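Local coordinates for CoA-binding domain-containing protein (Thermus thermophilus, PDB 1IUK) that probably binds coenzyme A through a Rossmann-like domain, its wider cellular role being unknown, at residues 3-7 with 131-135; 10-14 with 40-44. All coordinates share one frame. Residue numbers count along the deposited sequence, not the author numbering.

The chain opens with helix 3-12, and both contacts draw on it. Its first turn meets the end of helix 126-134 in contact 1, which brings the two ends of the chain together and closes a loop of 123 residues holding all five strands of the parallel sheet. Its last turn, with the link into strand 15-19, meets the start of strand 42-46 in contact 2, closing a much shorter loop that contains strand 15-19 and helix 28-38 and lies wholly within the larger one. The contacts touch where L10 packs on L133 and F134; through L10, helix 3-12 links the C-terminal helix to Y41, just ahead of edge strand 42-46.

Contact 1. Residues 3-7 with 131-135; sequences DQELR and KRLFR
Two helical segments meet here: residues 3-7, the first turn of helix 3-12, and 131-134, the last turn of helix 126-134, after which R135 leaves helical geometry. R7 N bonds to D3 O at 2.7 Å, the alpha-helical i to i+4 pattern. The backbones come nearest at R7 and L133, with CA atoms 6.4 Å apart. This helix-helix pairing joins the two ends of the chain in a Rossmann-like fold. L133 (chi1 m, chi2 t) is the central apolar residue, directed toward helix 3-12; its CD1 lies 3.9 Å from CG of L6 (chi1 t, chi2 p), and both leucines are buried, as suits their type. Charged residues occupy the partly exposed margin. D3 (chi1 m) directs its carboxylate to R132 (chi1 and chi2 both t, then a bend at chi3, p): R132 NH1 donates to D3 OD2 at 2.5 Å in a salt bridge, and R132 NH2 adds weak bonds to D3 OD2 (3.2 Å) and OD1 (3.4 Å). R132 also pairs with E129. R7 combines an aliphatic stem with a polar end. Its chi1 (t) brings CG to 3.2 Å from CE2 of F134 (chi1 m), while CD2 of L133 lies over one guanidinium face. Chi2 t, chi3 near -25° and chi4 near -93° turn the tip so that R7 NH1 makes a weak 2.6 Å hydrogen bond to backbone O of L133.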
loop_
_atom_site.group_PDB
_atom_site.type_symbol
_atom_site.label_atom_id
_atom_site.label_comp_id
_atom_site.label_asym_id
_atom_site.label_seq_id
_atom_site.Cartn_x
_atom_site.Cartn_y
_atom_site.Cartn_z
ATOM N N ASP A 3 -17.556 -5.473 -2.984
ATOM C CA ASP A 3 -16.832 -5.791 -4.213
ATOM C C ASP A 3 -17.029 -4.831 -5.376
ATOM O O ASP A 3 -16.067 -4.457 -6.043
ATOM C CB ASP A 3 -17.179 -7.209 -4.668
ATOM C CG ASP A 3 -16.576 -8.267 -3.769
ATOM O OD1 ASP A 3 -17.271 -9.261 -3.463
ATOM O OD2 ASP A 3 -15.404 -8.101 -3.368
ATOM N N GLN A 4 -18.281 -4.459 -5.624
ATOM C CA GLN A 4 -18.648 -3.533 -6.706
ATOM C C GLN A 4 -17.860 -2.237 -6.556
ATOM O O GLN A 4 -17.235 -1.751 -7.501
ATOM C CB GLN A 4 -20.152 -3.231 -6.630
ATOM C CG GLN A 4 -20.837 -2.936 -7.957
ATOM C CD GLN A 4 -22.146 -2.152 -7.784
ATOM O OE1 GLN A 4 -22.343 -1.444 -6.785
ATOM N NE2 GLN A 4 -23.045 -2.276 -8.764
ATOM N N GLU A 5 -17.907 -1.682 -5.349
ATOM C CA GLU A 5 -17.199 -0.447 -5.042
ATOM C C GLU A 5 -15.686 -0.635 -5.040
ATOM O O GLU A 5 -14.964 0.190 -5.600
ATOM C CB GLU A 5 -17.643 0.102 -3.690
ATOM C CG GLU A 5 -16.916 1.387 -3.321
ATOM C CD GLU A 5 -17.525 2.084 -2.123
ATOM O OE1 GLU A 5 -16.912 3.063 -1.632
ATOM O OE2 GLU A 5 -18.612 1.654 -1.678
ATOM N N LEU A 6 -15.203 -1.709 -4.415
ATOM C CA LEU A 6 -13.773 -1.983 -4.370
ATOM C C LEU A 6 -13.235 -2.186 -5.786
ATOM O O LEU A 6 -12.109 -1.800 -6.094
ATOM C CB LEU A 6 -13.488 -3.220 -3.517
ATOM C CG LEU A 6 -12.002 -3.534 -3.313
ATOM C CD1 LEU A 6 -11.245 -2.277 -2.913
ATOM C CD2 LEU A 6 -11.854 -4.605 -2.253
ATOM N N ARG A 7 -14.037 -2.784 -6.660
ATOM C CA ARG A 7 -13.597 -2.977 -8.039
ATOM C C ARG A 7 -13.459 -1.614 -8.723
ATOM O O ARG A 7 -12.441 -1.325 -9.363
ATOM C CB ARG A 7 -14.603 -3.841 -8.804
ATOM C CG ARG A 7 -14.075 -4.378 -10.126
ATOM C CD ARG A 7 -15.166 -5.099 -10.911
ATOM N NE ARG A 7 -16.203 -5.607 -10.021
ATOM C CZ ARG A 7 -16.210 -6.830 -9.505
ATOM N NH1 ARG A 7 -15.229 -7.678 -9.792
ATOM N NH2 ARG A 7 -17.187 -7.193 -8.682
ATOM N N LYS A 131 -6.673 -10.252 -8.358
ATOM C CA LYS A 131 -6.932 -11.393 -9.224
ATOM C C LYS A 131 -8.387 -11.810 -9.132
ATOM O O LYS A 131 -9.032 -12.009 -10.150
ATOM C CB LYS A 131 -6.050 -12.571 -8.832
ATOM C CG LYS A 131 -4.652 -12.476 -9.367
ATOM C CD LYS A 131 -3.775 -13.558 -8.777
ATOM C CE LYS A 131 -2.413 -13.550 -9.441
ATOM N NZ LYS A 131 -1.751 -14.878 -9.358
ATOM N N ARG A 132 -8.906 -11.925 -7.913
ATOM C CA ARG A 132 -10.288 -12.343 -7.704
ATOM C C ARG A 132 -11.355 -11.412 -8.262
ATOM O O ARG A 132 -12.438 -11.858 -8.656
ATOM C CB ARG A 132 -10.566 -12.530 -6.222
ATOM C CG ARG A 132 -12.035 -12.767 -5.908
ATOM C CD ARG A 132 -12.305 -12.764 -4.402
ATOM N NE ARG A 132 -12.297 -11.407 -3.866
ATOM C CZ ARG A 132 -13.359 -10.604 -3.832
ATOM N NH1 ARG A 132 -13.250 -9.381 -3.326
ATOM N NH2 ARG A 132 -14.529 -11.025 -4.291
ATOM N N LEU A 133 -11.061 -10.118 -8.278
ATOM C CA LEU A 133 -12.025 -9.134 -8.751
ATOM C C LEU A 133 -11.975 -8.895 -10.252
ATOM O O LEU A 133 -12.994 -8.556 -10.858
ATOM C CB LEU A 133 -11.812 -7.800 -8.020
ATOM C CG LEU A 133 -12.245 -7.716 -6.554
ATOM C CD1 LEU A 133 -11.639 -6.464 -5.899
ATOM C CD2 LEU A 133 -13.761 -7.692 -6.474
ATOM N N PHE A 134 -10.802 -9.087 -10.849
ATOM C CA PHE A 134 -10.630 -8.836 -12.276
ATOM C C PHE A 134 -10.394 -10.040 -13.179
ATOM O O PHE A 134 -10.083 -9.878 -14.355
ATOM C CB PHE A 134 -9.505 -7.814 -12.470
ATOM C CG PHE A 134 -9.772 -6.507 -11.782
ATOM C CD1 PHE A 134 -9.026 -6.122 -10.674
ATOM C CD2 PHE A 134 -10.831 -5.706 -12.194
ATOM C CE1 PHE A 134 -9.337 -4.960 -9.978
ATOM C CE2 PHE A 134 -11.147 -4.548 -11.509
ATOM C CZ PHE A 134 -10.398 -4.175 -10.393
ATOM N N ARG A 135 -10.533 -11.240 -12.629
ATOM C CA ARG A 135 -10.341 -12.464 -13.406
ATOM C C ARG A 135 -11.343 -13.532 -12.970
ATOM O O ARG A 135 -11.735 -14.385 -13.769
ATOM C CB ARG A 135 -8.908 -12.988 -13.244
ATOM C CG ARG A 135 -7.912 -11.939 -12.760
ATOM C CD ARG A 135 -6.726 -11.822 -13.700
ATOM N NE ARG A 135 -6.390 -10.431 -13.991
ATOM C CZ ARG A 135 -5.183 -10.022 -14.364
ATOM N NH1 ARG A 135 -4.196 -10.901 -14.489
ATOM N NH2 ARG A 135 -4.966 -8.734 -14.615
#

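Contact 2. Residues 10-14 with 40-44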
loop_
_atom_site.group_PDB
_atom_site.type_symbol
_atom_site.label_atom_id
_atom_site.label_comp_id
_atom_site.label_asym_id
_atom_site.label_seq_id
_atom_site.Cartn_x
_atom_site.Cartn_y
_atom_site.Cartn_z
ATOM N N LEU A 10 -10.260 0.028 -7.397
ATOM C CA LEU A 10 -9.000 -0.503 -7.901
ATOM C C LEU A 10 -8.791 -0.251 -9.391
ATOM O O LEU A 10 -7.674 0.029 -9.821
ATOM C CB LEU A 10 -8.924 -2.006 -7.620
ATOM C CG LEU A 10 -8.917 -2.388 -6.138
ATOM C CD1 LEU A 10 -8.866 -3.898 -6.013
ATOM C CD2 LEU A 10 -7.715 -1.766 -5.432
ATOM N N SER A 11 -9.858 -0.340 -10.184
ATOM C CA SER A 11 -9.725 -0.142 -11.629
ATOM C C SER A 11 -9.413 1.296 -12.007
ATOM O O SER A 11 -8.740 1.555 -13.005
ATOM C CB SER A 11 -10.989 -0.618 -12.368
ATOM O OG SER A 11 -12.138 0.102 -11.968
ATOM N N GLN A 12 -9.881 2.233 -11.195
ATOM C CA GLN A 12 -9.643 3.637 -11.467
ATOM C C GLN A 12 -8.277 4.116 -10.947
ATOM O O GLN A 12 -7.677 5.039 -11.505
ATOM C CB GLN A 12 -10.789 4.464 -10.863
ATOM C CG GLN A 12 -10.985 5.787 -11.552
ATOM C CD GLN A 12 -10.095 6.849 -10.951
ATOM O OE1 GLN A 12 -9.904 6.896 -9.726
ATOM N NE2 GLN A 12 -9.531 7.701 -11.802
ATOM N N ALA A 13 -7.780 3.469 -9.896
ATOM C CA ALA A 13 -6.491 3.815 -9.287
ATOM C C ALA A 13 -5.295 3.679 -10.221
ATOM O O ALA A 13 -5.278 2.831 -11.113
ATOM C CB ALA A 13 -6.263 2.952 -8.041
ATOM N N LYS A 14 -4.292 4.523 -10.002
ATOM C CA LYS A 14 -3.075 4.502 -10.790
ATOM C C LYS A 14 -1.841 4.282 -9.917
ATOM O O LYS A 14 -1.062 3.363 -10.158
ATOM C CB LYS A 14 -2.877 5.819 -11.546
ATOM C CG LYS A 14 -1.410 6.048 -11.920
ATOM C CD LYS A 14 -1.162 7.374 -12.599
ATOM C CE LYS A 14 0.195 7.390 -13.292
ATOM N NZ LYS A 14 0.747 8.767 -13.423
ATOM N N GLY A 40 -0.525 -2.671 -14.646
ATOM C CA GLY A 40 -0.647 -1.280 -15.048
ATOM C C GLY A 40 -0.640 -0.181 -13.998
ATOM O O GLY A 40 -0.999 0.956 -14.300
ATOM N N TYR A 41 -0.246 -0.500 -12.771
ATOM C CA TYR A 41 -0.197 0.502 -11.707
ATOM C C TYR A 41 1.201 1.098 -11.623
ATOM O O TYR A 41 2.175 0.475 -12.049
ATOM C CB TYR A 41 -0.511 -0.136 -10.352
ATOM C CG TYR A 41 -1.923 -0.625 -10.194
ATOM C CD1 TYR A 41 -2.204 -1.988 -10.172
ATOM C CD2 TYR A 41 -2.987 0.272 -10.069
ATOM C CE1 TYR A 41 -3.496 -2.447 -10.033
ATOM C CE2 TYR A 41 -4.294 -0.181 -9.927
ATOM C CZ TYR A 41 -4.542 -1.545 -9.911
ATOM O OH TYR A 41 -5.825 -2.018 -9.776
ATOM N N ARG A 42 1.300 2.308 -11.080
ATOM C CA ARG A 42 2.595 2.926 -10.884
ATOM C C ARG A 42 2.866 2.633 -9.417
ATOM O O ARG A 42 2.174 3.146 -8.539
ATOM C CB ARG A 42 2.545 4.433 -11.103
ATOM C CG ARG A 42 3.838 5.117 -10.676
ATOM C CD ARG A 42 3.837 6.605 -10.985
ATOM N NE ARG A 42 5.171 7.042 -11.379
ATOM C CZ ARG A 42 5.556 7.187 -12.640
ATOM N NH1 ARG A 42 4.698 6.929 -13.624
ATOM N NH2 ARG A 42 6.802 7.565 -12.920
ATOM N N VAL A 43 3.841 1.773 -9.154
ATOM C CA VAL A 43 4.167 1.399 -7.785
ATOM C C VAL A 43 5.349 2.227 -7.306
ATOM O O VAL A 43 6.394 2.309 -7.965
ATOM C CB VAL A 43 4.487 -0.114 -7.678
ATOM C CG1 VAL A 43 3.300 -0.928 -8.153
ATOM C CG2 VAL A 43 5.701 -0.451 -8.508
ATOM N N LEU A 44 5.157 2.861 -6.151
ATOM C CA LEU A 44 6.166 3.717 -5.549
ATOM C C LEU A 44 6.668 3.067 -4.271
ATOM O O LEU A 44 5.958 3.028 -3.263
ATOM C CB LEU A 44 5.557 5.085 -5.246
ATOM C CG LEU A 44 4.845 5.738 -6.432
ATOM C CD1 LEU A 44 4.130 7.011 -5.978
ATOM C CD2 LEU A 44 5.861 6.035 -7.527
#
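Two hydrogen bonds hold this junction. R42 N donates to K14 O at 2.7 Å, nearly straight at 169°, beginning the parallel pairing that continues between R42 and I16. Y41 OH donates to L10 O at 2.8 Å, near the C-terminal end of helix 3-12; tyrosine suits the place because its long ring carries a hydroxyl to that carbonyl while filling space between. The oxygens of L10, A13 and K14 all lie near the ring plane, at its edge, and A13 CB approaches Y41 CE2 at 4.2 Å, its small methyl fitting beside the ring. On the exposed side, K14 and R42 run alongside, CG of K14 4.3 Å from CB of R42; their like charges come close, but R42 is balanced by a salt bridge to E58. The junction lies where strand 42-46 begins beside strand 15-19, the two strands of a beta-alpha-beta crossover through helix 28-38: L10 and A13 pack on I73 of strand 73-76, L10 also reaches helix 126-134, and Y41 meets L36 of the crossover helix.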